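Local coordinates for peptide-binding protein (PDB 6SQX) that probably cleaves bacterial peptidoglycan as a secreted NlpC/P60 cysteine endopeptidase that also carries an SH3 domain of the SH3b1 type, at residues I190-S193 with T194-W198; M126-K129 with S130-N133. All coordinates share one frame; numbering follows the deposited sequence.

Contact 1: residues I190-S193 with T194-W198; sequences IHMS and TDKKW
Ser193 and Asp195 meet through their side chains at the start of the turn that joins strands 186-192 and 198-203, neighbouring antiparallel strands of the SH3 domain. With OG between its own backbone N and carbonyl carbon (chi1 62°), Ser193 turns its hydroxyl into the loop. There it donates to Asp195 OD1 at 2.8 Å, nearly along the carboxylate C-O axis, and accepts from Trp198 N at 3.1 Å. Asp195, its carboxylate likewise folded back over its own backbone (chi1 66°), closes an Asx turn: Lys197 N reaches OD1 at 3.0 Å from above the carboxylate plane.

The backbone makes a type I turn from Ser193 to Lys196, with Lys196 N bonded to Ser193 O at 3.0 Å. Ser193 N in turn points almost straight at Trp198 O (3.0 Å, 177° at the hydrogen). The Met192 side chain crosses the start of Lys196 at a slant, its SD 4.0 Å from Lys196 CB. The indole of Trp198 leads away from the turn to Trp209 and Pro211 of strand 206-211, leaving CB beside Ser193 OG.

Two bonds fix the rotation of the serine hydroxyl. The loop is thus held from within by side chains as well as by its backbone, and the Ser193 hydroxyl and the N-H of Lys197 that converge on OD1 would be expected to stabilise the negative charge of Asp195.

Contact 2: residues M126-K129 with S130-N133; sequences MNLK and SFPN
A short 3-10 turn follows the C-terminal end of helix 118-126, and here Asn127, the first residue to leave helical geometry, with positive phi, is joined to Ser130. The carbonyl O of Asn127 accepts twice from that one residue. Ser130 OG donates to Asn127 O at 3.0 Å within the carbonyl plane, with a C=O...donor angle of 160°, whereas Ser130 N approaches the same oxygen from above the plane at 3.3 Å. A chi1 of 69° turns the serine hydroxyl back toward the Asn127 carbonyl and makes this double grip possible.

One residue further on, Phe131 N bonds to Leu128 O at 3.0 Å and continues the turn. Asn127 holds its amide anti to its backbone N, which brings ND2 beside Ser130 OG and presents OD1 to Lys129. The lysine chain curls back, and NZ donates to OD1 at 3.0 Å, tilted 34° from the amide plane. Asn133 ND2 adds a weak bond to Ser130 OG at 3.3 Å, while its OD1 serves Met192 N.

On the apolar side, Leu128 CD2 meets Phe131 CD2 obliquely at 4.3 Å. The phenyl ring carries Pro132 CB over the centre of one face, 3.9 Å above its plane, and the peptide bond before that proline is cis. Helix 90-102 lies against both Leu128 and Phe131.

Ser130 therefore closes the turn behind the helix with its hydroxyl as well as its N-H, and the ammonium of Lys129 would probably polarise the Asn127 amide through OD1.

How the contacts relate
Along the chain the two contacts come in series. Contact 2 closes the turn after helix 118-126, before strand 142-145 begins; contact 1 later closes the connection between strands 186-192 and 198-203 of the same five-stranded sheet. Neither encloses the other, yet their centres lie only 9 Å apart. His191 bridges them: NE2 probably bonds to Met126 O at 2.8 Å, ND1 accepts from Asn133 N, and the imidazole meets the Phe131 ring. Asn133 OD1 approaches Met192 N, also at 2.8 Å, a probable hydrogen bond. Together they tie the end of helix 118-126 and the loop following it to the end of strand 186-192 and the turn after it in the SH3 domain.

Contact 1: residues I190-S193 with T194-W198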
ATOM      1  N   ILE A 190       9.244 -18.693  -4.012  1.00 22.07           N
ATOM      2  CA  ILE A 190       9.059 -19.698  -2.968  0.74 22.59           C
ATOM      3  C   ILE A 190       8.588 -21.032  -3.535  1.00 22.95           C
ATOM      4  O   ILE A 190       9.175 -22.083  -3.244  1.00 23.91           O
ATOM      5  CB  ILE A 190       8.090 -19.193  -1.879  0.74 22.25           C
ATOM      6  CG1 ILE A 190       8.581 -17.887  -1.261  0.74 23.83           C
ATOM      7  CG2 ILE A 190       7.888 -20.276  -0.781  0.74 22.78           C
ATOM      8  CD1 ILE A 190       7.429 -17.086  -0.633  0.74 22.05           C
ATOM      9  N   HIS A 191       7.520 -21.020  -4.332  1.00 23.86           N
ATOM     10  CA  HIS A 191       6.807 -22.249  -4.653  1.00 24.63           C
ATOM     11  C   HIS A 191       5.995 -21.997  -5.911  1.00 24.66           C
ATOM     12  O   HIS A 191       5.477 -20.897  -6.103  1.00 24.13           O
ATOM     13  CB  HIS A 191       5.888 -22.585  -3.466  1.00 25.11           C
ATOM     14  CG  HIS A 191       5.249 -23.940  -3.539  1.00 26.01           C
ATOM     15  ND1 HIS A 191       5.932 -25.099  -3.245  1.00 27.22           N
ATOM     16  CD2 HIS A 191       3.983 -24.317  -3.855  1.00 28.94           C
ATOM     17  CE1 HIS A 191       5.126 -26.132  -3.393  1.00 29.77           C
ATOM     18  NE2 HIS A 191       3.933 -25.690  -3.749  1.00 29.15           N
ATOM     19  N   MET A 192       5.884 -22.991  -6.776  1.00 24.63           N
ATOM     20  CA  MET A 192       5.169 -22.831  -8.039  1.00 26.02           C
ATOM     21  C   MET A 192       3.962 -23.764  -8.072  1.00 26.04           C
ATOM     22  O   MET A 192       4.038 -24.910  -7.602  1.00 26.66           O
ATOM     23  CB  MET A 192       6.115 -23.098  -9.241  1.00 30.90           C
ATOM     24  CG  MET A 192       5.498 -22.902 -10.633  1.00 37.24           C
ATOM     25  SD  MET A 192       6.734 -22.715 -11.954  1.00 44.50           S
ATOM     26  CE  MET A 192       7.920 -23.941 -11.446  1.00 45.32           C
ATOM     27  N   SER A 193       2.851 -23.282  -8.629  1.00 25.43           N
ATOM     28  CA  SER A 193       1.645 -24.087  -8.768  1.00 26.18           C
ATOM     29  C   SER A 193       1.879 -25.273  -9.714  1.00 27.83           C
ATOM     30  O   SER A 193       2.814 -25.289 -10.523  1.00 28.69           O
ATOM     31  CB  SER A 193       0.489 -23.217  -9.262  1.00 26.25           C
ATOM     32  OG  SER A 193       0.796 -22.694 -10.546  1.00 27.18           O
ATOM     33  N   THR A 194       1.013 -26.282  -9.598  1.00 29.85           N
ATOM     34  CA  THR A 194       1.175 -27.470 -10.433  1.00 32.01           C
ATOM     35  C   THR A 194       1.074 -27.127 -11.915  1.00 32.30           C
ATOM     36  O   THR A 194       1.837 -27.664 -12.734  1.00 32.78           O
ATOM     37  CB  THR A 194       0.154 -28.542 -10.047  1.00 35.67           C
ATOM     38  OG1 THR A 194       0.312 -28.866  -8.656  1.00 38.32           O
ATOM     39  CG2 THR A 194       0.327 -29.814 -10.896  1.00 35.18           C
ATOM     40  N   ASP A 195       0.155 -26.221 -12.280  1.00 31.89           N
ATOM     41  CA  ASP A 195       0.019 -25.827 -13.678  1.00 30.76           C
ATOM     42  C   ASP A 195       1.071 -24.821 -14.118  1.00 30.25           C
ATOM     43  O   ASP A 195       1.058 -24.402 -15.281  1.00 31.32           O
ATOM     44  CB  ASP A 195      -1.411 -25.344 -13.994  1.00 31.07           C
ATOM     45  CG  ASP A 195      -1.786 -24.043 -13.280  1.00 32.68           C
ATOM     46  OD1 ASP A 195      -0.931 -23.419 -12.611  1.00 31.68           O
ATOM     47  OD2 ASP A 195      -2.969 -23.654 -13.382  1.00 35.40           O
ATOM     48  N   LYS A 196       1.966 -24.421 -13.214  1.00 30.19           N
ATOM     49  CA  LYS A 196       3.074 -23.508 -13.454  1.00 30.58           C
ATOM     50  C   LYS A 196       2.634 -22.086 -13.738  1.00 28.83           C
ATOM     51  O   LYS A 196       3.502 -21.210 -13.951  1.00 29.47           O
ATOM     52  CB  LYS A 196       4.041 -23.988 -14.549  1.00 33.75           C
ATOM     53  CG  LYS A 196       4.600 -25.377 -14.248  1.00 38.41           C
ATOM     54  CD  LYS A 196       5.706 -25.788 -15.225  1.00 43.68           C
ATOM     55  CE  LYS A 196       6.084 -27.255 -15.021  1.00 48.02           C
ATOM     56  NZ  LYS A 196       6.540 -27.499 -13.615  1.00 50.13           N
ATOM     57  N   LYS A 197       1.329 -21.798 -13.710  1.00 26.05           N
ATOM     58  CA  LYS A 197       0.884 -20.459 -14.072  1.00 25.06           C
ATOM     59  C   LYS A 197       1.056 -19.439 -12.958  1.00 24.91           C
ATOM     60  O   LYS A 197       0.984 -18.242 -13.238  1.00 25.39           O
ATOM     61  CB  LYS A 197      -0.575 -20.501 -14.523  1.00 27.42           C
ATOM     62  CG  LYS A 197      -0.803 -21.339 -15.781  1.00 32.11           C
ATOM     63  CD  LYS A 197      -2.284 -21.370 -16.150  1.00 38.67           C
ATOM     64  CE  LYS A 197      -2.537 -22.040 -17.494  1.00 43.11           C
ATOM     65  NZ  LYS A 197      -3.972 -21.900 -17.891  1.00 45.35           N
ATOM     66  N   TRP A 198       1.225 -19.880 -11.710  1.00 23.07           N
ATOM     67  CA  TRP A 198       1.316 -18.989 -10.561  1.00 22.54           C
ATOM     68  C   TRP A 198       2.554 -19.314  -9.738  1.00 21.98           C
ATOM     69  O   TRP A 198       2.945 -20.477  -9.612  1.00 23.62           O
ATOM     70  CB  TRP A 198       0.099 -19.160  -9.657  1.00 22.65           C
ATOM     71  CG  TRP A 198      -1.179 -18.752 -10.297  1.00 23.38           C
ATOM     72  CD1 TRP A 198      -2.006 -19.546 -11.052  1.00 24.54           C
ATOM     73  CD2 TRP A 198      -1.819 -17.464 -10.212  1.00 23.98           C
ATOM     74  NE1 TRP A 198      -3.114 -18.823 -11.457  1.00 24.79           N
ATOM     75  CE2 TRP A 198      -3.018 -17.545 -10.964  1.00 24.30           C
ATOM     76  CE3 TRP A 198      -1.479 -16.246  -9.600  1.00 23.08           C
ATOM     77  CZ2 TRP A 198      -3.888 -16.464 -11.093  1.00 25.06           C
ATOM     78  CZ3 TRP A 198      -2.350 -15.166  -9.729  1.00 23.31           C
ATOM     79  CH2 TRP A 198      -3.516 -15.274 -10.492  1.00 25.01           C
TER

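Contact 2: residues M126-K129 with S130-N133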
ATOM      1  N   MET A 126      -2.072 -25.563  -5.667  1.00 28.56           N
ATOM      2  CA  MET A 126      -1.036 -25.051  -4.774  1.00 29.58           C
ATOM      3  C   MET A 126       0.002 -26.112  -4.444  1.00 29.30           C
ATOM      4  O   MET A 126       1.156 -25.771  -4.162  1.00 30.12           O
ATOM      5  CB  MET A 126      -1.655 -24.500  -3.484  1.00 27.76           C
ATOM      6  CG  MET A 126      -2.477 -23.251  -3.746  1.00 26.35           C
ATOM      7  SD  MET A 126      -3.516 -22.797  -2.344  1.00 28.32           S
ATOM      8  CE  MET A 126      -2.329 -22.179  -1.147  1.00 28.20           C
ATOM      9  N   ASN A 127      -0.393 -27.386  -4.442  1.00 30.11           N
ATOM     10  CA  ASN A 127       0.530 -28.515  -4.263  1.00 32.61           C
ATOM     11  C   ASN A 127       1.477 -28.303  -3.080  1.00 31.31           C
ATOM     12  O   ASN A 127       2.704 -28.369  -3.211  1.00 31.26           O
ATOM     13  CB  ASN A 127       1.300 -28.798  -5.554  1.00 37.84           C
ATOM     14  CG  ASN A 127       2.173 -30.048  -5.454  1.00 43.07           C
ATOM     15  OD1 ASN A 127       1.850 -30.991  -4.725  1.00 45.74           O
ATOM     16  ND2 ASN A 127       3.294 -30.041  -6.155  1.00 45.71           N
ATOM     17  N   LEU A 128       0.899 -28.027  -1.906  1.00 31.10           N
ATOM     18  CA  LEU A 128       1.703 -27.733  -0.716  1.00 30.64           C
ATOM     19  C   LEU A 128       2.456 -28.934  -0.165  1.00 32.08           C
ATOM     20  O   LEU A 128       3.377 -28.739   0.643  1.00 31.55           O
ATOM     21  CB  LEU A 128       0.832 -27.125   0.396  1.00 30.78           C
ATOM     22  CG  LEU A 128       0.231 -25.767   0.063  1.00 30.35           C
ATOM     23  CD1 LEU A 128      -0.607 -25.244   1.225  1.00 32.69           C
ATOM     24  CD2 LEU A 128       1.373 -24.805  -0.294  1.00 30.44           C
ATOM     25  N   LYS A 129       2.115 -30.145  -0.587  1.00 32.33           N
ATOM     26  CA  LYS A 129       2.889 -31.287  -0.121  1.00 33.14           C
ATOM     27  C   LYS A 129       4.351 -31.193  -0.555  1.00 32.68           C
ATOM     28  O   LYS A 129       5.224 -31.799   0.085  1.00 34.84           O
ATOM     29  CB  LYS A 129       2.241 -32.606  -0.560  1.00 37.71           C
ATOM     30  CG  LYS A 129       2.193 -32.801  -2.068  1.00 43.62           C
ATOM     31  CD  LYS A 129       1.741 -34.224  -2.417  1.00 47.35           C
ATOM     32  CE  LYS A 129       1.924 -34.527  -3.904  1.00 49.96           C
ATOM     33  NZ  LYS A 129       0.937 -33.820  -4.773  1.00 51.06           N
ATOM     34  N   SER A 130       4.643 -30.456  -1.619  1.00 32.58           N
ATOM     35  CA  SER A 130       6.006 -30.294  -2.110  1.00 32.96           C
ATOM     36  C   SER A 130       6.662 -28.990  -1.646  1.00 32.20           C
ATOM     37  O   SER A 130       7.737 -28.644  -2.133  1.00 32.68           O
ATOM     38  CB  SER A 130       6.027 -30.379  -3.641  1.00 33.87           C
ATOM     39  OG  SER A 130       5.386 -29.254  -4.226  1.00 34.96           O
ATOM     40  N   PHE A 131       6.061 -28.288  -0.696  1.00 30.47           N
ATOM     41  CA  PHE A 131       6.535 -26.965  -0.310  1.00 28.63           C
ATOM     42  C   PHE A 131       7.890 -27.040   0.391  1.00 28.27           C
ATOM     43  O   PHE A 131       8.089 -27.889   1.273  1.00 29.97           O
ATOM     44  CB  PHE A 131       5.534 -26.327   0.660  1.00 27.74           C
ATOM     45  CG  PHE A 131       5.932 -24.925   1.110  1.00 26.37           C
ATOM     46  CD1 PHE A 131       6.789 -24.745   2.196  1.00 27.15           C
ATOM     47  CD2 PHE A 131       5.491 -23.787   0.415  1.00 26.64           C
ATOM     48  CE1 PHE A 131       7.194 -23.473   2.599  1.00 27.69           C
ATOM     49  CE2 PHE A 131       5.877 -22.525   0.833  1.00 26.99           C
ATOM     50  CZ  PHE A 131       6.729 -22.350   1.915  1.00 26.93           C
ATOM     51  N   PRO A 132       8.832 -26.133   0.068  1.00 27.82           N
ATOM     52  CA  PRO A 132       8.790 -25.165  -1.033  1.00 27.54           C
ATOM     53  C   PRO A 132       9.424 -25.818  -2.264  1.00 28.61           C
ATOM     54  O   PRO A 132      10.516 -26.400  -2.140  1.00 31.40           O
ATOM     55  CB  PRO A 132       9.644 -24.009  -0.491  1.00 28.15           C
ATOM     56  CG  PRO A 132      10.690 -24.676   0.373  1.00 28.70           C
ATOM     57  CD  PRO A 132      10.001 -25.915   0.952  1.00 29.04           C
ATOM     58  N   ASN A 133       8.767 -25.779  -3.425  1.00 28.54           N
ATOM     59  CA  ASN A 133       9.229 -26.594  -4.545  1.00 28.32           C
ATOM     60  C   ASN A 133      10.126 -25.864  -5.532  1.00 28.30           C
ATOM     61  O   ASN A 133      10.512 -26.464  -6.546  1.00 29.45           O
ATOM     62  CB  ASN A 133       8.071 -27.288  -5.270  1.00 29.03           C
ATOM     63  CG  ASN A 133       7.187 -26.320  -6.024  1.00 27.72           C
ATOM     64  OD1 ASN A 133       7.550 -25.164  -6.264  1.00 27.78           O
ATOM     65  ND2 ASN A 133       6.010 -26.798  -6.417  1.00 28.31           N
TER